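Long-range contact in HP0420 homologue (Helicobacter felis, PDB 3LW3), which is of unproven function but adopts a hotdog fold, consistent with a thioesterase-like or dehydratase-like role on acyl thioesters: residues L42-E46 with I90-Q94. Residues are numbered along the deposited sequence; the frame is centred on the assembly and turned at random.
Sequences LTPKE and IEIKQ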
ATOM      1  N   LEU B  42       3.772  -7.802  10.021  1.00 16.61           N
ATOM      2  CA  LEU B  42       4.195  -8.309   8.720  1.00 17.98           C
ATOM      3  C   LEU B  42       5.504  -9.064   8.838  1.00 18.04           C
ATOM      4  O   LEU B  42       6.507  -8.500   9.231  1.00 18.26           O
ATOM      5  CB  LEU B  42       4.374  -7.160   7.736  1.00 19.19           C
ATOM      6  CG  LEU B  42       4.996  -7.526   6.384  1.00 19.06           C
ATOM      7  CD1 LEU B  42       4.085  -8.396   5.613  1.00 21.96           C
ATOM      8  CD2 LEU B  42       5.362  -6.280   5.593  1.00 20.05           C
ATOM      9  N   THR B  43       5.461 -10.339   8.485  1.00 19.05           N
ATOM     10  CA  THR B  43       6.673 -11.147   8.304  1.00 21.22           C
ATOM     11  C   THR B  43       6.839 -11.419   6.786  1.00 18.67           C
ATOM     12  O   THR B  43       6.114 -12.230   6.196  1.00 20.29           O
ATOM     13  CB  THR B  43       6.621 -12.392   9.221  1.00 25.75           C
ATOM     14  OG1 THR B  43       5.289 -12.967   9.203  1.00 28.95           O
ATOM     15  CG2 THR B  43       6.876 -11.958  10.663  1.00 23.50           C
ATOM     16  N   PRO B  44       7.702 -10.608   6.119  1.00 18.12           N
ATOM     17  CA  PRO B  44       7.625 -10.623   4.652  1.00 16.06           C
ATOM     18  C   PRO B  44       7.944 -11.980   4.053  1.00 17.41           C
ATOM     19  O   PRO B  44       8.827 -12.665   4.578  1.00 21.36           O
ATOM     20  CB  PRO B  44       8.678  -9.605   4.246  1.00 18.62           C
ATOM     21  CG  PRO B  44       8.717  -8.628   5.392  1.00 18.44           C
ATOM     22  CD  PRO B  44       8.569  -9.517   6.601  1.00 17.58           C
ATOM     23  N   LYS B  45       7.238 -12.321   2.977  1.00 15.93           N
ATOM     24  CA  LYS B  45       7.401 -13.596   2.244  1.00 17.88           C
ATOM     25  C   LYS B  45       8.102 -13.360   0.909  1.00 19.77           C
ATOM     26  O   LYS B  45       8.111 -12.224   0.381  1.00 18.28           O
ATOM     27  CB  LYS B  45       6.042 -14.245   1.990  1.00 17.85           C
ATOM     28  CG  LYS B  45       5.199 -14.514   3.286  1.00 18.90           C
ATOM     29  CD  LYS B  45       6.072 -15.168   4.359  1.00 18.34           C
ATOM     30  CE  LYS B  45       5.218 -15.508   5.634  1.00 20.73           C
ATOM     31  NZ  LYS B  45       4.476 -14.311   6.216  1.00 18.84           N
ATOM     32  N   GLU B  46       8.708 -14.416   0.361  1.00 18.55           N
ATOM     33  CA  GLU B  46       9.414 -14.284  -0.907  1.00 20.55           C
ATOM     34  C   GLU B  46       8.597 -13.611  -2.003  1.00 19.66           C
ATOM     35  O   GLU B  46       9.149 -12.773  -2.742  1.00 19.81           O
ATOM     36  CB  GLU B  46       9.942 -15.632  -1.377  1.00 23.43           C
ATOM     37  CG  GLU B  46      11.210 -15.979  -0.661  1.00 25.31           C
ATOM     38  CD  GLU B  46      11.608 -17.456  -0.813  1.00 31.41           C
ATOM     39  OE1 GLU B  46      11.397 -18.016  -1.926  1.00 31.51           O
ATOM     40  OE2 GLU B  46      12.119 -18.045   0.185  1.00 30.78           O
ATOM     41  N   ILE B  90      13.491  -3.469   3.911  1.00 16.91           N
ATOM     42  CA  ILE B  90      13.163  -4.617   4.742  1.00 16.22           C
ATOM     43  C   ILE B  90      13.468  -5.896   3.937  1.00 18.35           C
ATOM     44  O   ILE B  90      13.219  -5.940   2.702  1.00 17.38           O
ATOM     45  CB  ILE B  90      11.639  -4.531   5.157  1.00 16.81           C
ATOM     46  CG1 ILE B  90      11.324  -3.224   5.867  1.00 16.76           C
ATOM     47  CG2 ILE B  90      11.244  -5.664   6.035  1.00 16.51           C
ATOM     48  CD1 ILE B  90      12.233  -2.881   6.976  1.00 17.75           C
ATOM     49  N   GLU B  91      13.991  -6.910   4.617  1.00 18.53           N
ATOM     50  CA  GLU B  91      14.263  -8.233   4.034  1.00 18.03           C
ATOM     51  C   GLU B  91      13.275  -9.240   4.558  1.00 19.92           C
ATOM     52  O   GLU B  91      12.659  -9.031   5.625  1.00 18.45           O
ATOM     53  CB  GLU B  91      15.678  -8.711   4.432  1.00 20.75           C
ATOM     54  CG  GLU B  91      16.797  -7.842   3.933  1.00 20.62           C
ATOM     55  CD  GLU B  91      18.130  -8.263   4.558  1.00 22.10           C
ATOM     56  OE1 GLU B  91      18.614  -7.558   5.471  1.00 21.02           O
ATOM     57  OE2 GLU B  91      18.656  -9.317   4.145  1.00 25.32           O
ATOM     58  N   ILE B  92      13.158 -10.386   3.866  1.00 18.96           N
ATOM     59  CA  ILE B  92      12.361 -11.481   4.408  1.00 19.27           C
ATOM     60  C   ILE B  92      12.906 -11.874   5.765  1.00 20.30           C
ATOM     61  O   ILE B  92      14.057 -11.607   6.088  1.00 20.95           O
ATOM     62  CB  ILE B  92      12.329 -12.696   3.454  1.00 22.21           C
ATOM     63  CG1 ILE B  92      13.748 -13.125   3.136  1.00 22.92           C
ATOM     64  CG2 ILE B  92      11.483 -12.385   2.187  1.00 21.66           C
ATOM     65  CD1 ILE B  92      13.803 -14.463   2.385  1.00 27.34           C
ATOM     66  N   LYS B  93      12.040 -12.465   6.577  1.00 20.78           N
ATOM     67  CA  LYS B  93      12.382 -12.894   7.943  1.00 22.26           C
ATOM     68  C   LYS B  93      12.324 -11.775   8.956  1.00 21.12           C
ATOM     69  O   LYS B  93      12.214 -12.063  10.147  1.00 22.49           O
ATOM     70  CB  LYS B  93      13.739 -13.624   8.046  1.00 22.22           C
ATOM     71  CG  LYS B  93      13.812 -14.941   7.273  1.00 26.82           C
ATOM     72  CD  LYS B  93      15.127 -15.656   7.601  1.00 29.67           C
ATOM     73  CE  LYS B  93      15.467 -16.774   6.608  1.00 37.66           C
ATOM     74  NZ  LYS B  93      16.735 -17.558   6.959  1.00 40.95           N
ATOM     75  N   GLN B  94      12.354 -10.509   8.525  1.00 19.64           N
ATOM     76  CA  GLN B  94      12.188  -9.441   9.509  1.00 18.19           C
ATOM     77  C   GLN B  94      10.727  -9.307   9.926  1.00 17.65           C
ATOM     78  O   GLN B  94       9.887  -9.065   9.080  1.00 20.71           O
ATOM     79  CB  GLN B  94      12.700  -8.104   8.953  1.00 17.75           C
ATOM     80  CG  GLN B  94      14.207  -8.025   8.721  1.00 17.08           C
ATOM     81  CD  GLN B  94      14.633  -6.601   8.375  1.00 19.08           C
ATOM     82  OE1 GLN B  94      14.968  -6.301   7.210  1.00 19.02           O
ATOM     83  NE2 GLN B  94      14.612  -5.698   9.383  1.00 17.11           N
TER
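Ile90 has its CG2 methyl anti to the backbone N (chi1 -57°), facing Pro44, while the longer branch leads away. Ile92 takes the less usual setting, CG1 between the backbone N and the carbonyl carbon at chi1 55°, which puts its CG2 anti to the carbonyl carbon and beside the chain of residues 42-46. Pro44 turns its ring toward the other loop and touches both isoleucines. Its CG meets Ile90 CG2 at 3.9 Å, the two side chains crossing at about a right angle, and its CB looks toward the backbone of Ile92, 4.1 Å from the CA. Ile92 CG2 slides along the peptides that follow the proline, 3.6 Å from Pro44 O and 3.7 Å from Lys45 C, and its CD1 approaches the CG of Glu46. The segments are joined by van der Waals packing: ring against methyl at Ile90, methyl against peptide at Ile92.

Each loop also has bonds of its own. Residues 91 to 94 make a type II beta turn, and the Gln94 side chain folds back so that OE1 accepts the Glu91 N-H at 2.8 Å, nearly straight at 167°, although the donor N stands somewhat off the plane of the side-chain amide. On the other loop Lys45 curls round until NZ reaches Thr43 O at 2.6 Å, in the carbonyl plane.

The contact joins the loop leaving strand 37-42 to the one entering strand 96-105, its neighbour in the antiparallel sheet. Leu42 and Ile90 both rest on Ile60 of helix 57-72, the long helix of the hotdog fold, and Glu46 packs on Arg21 of the second subunit.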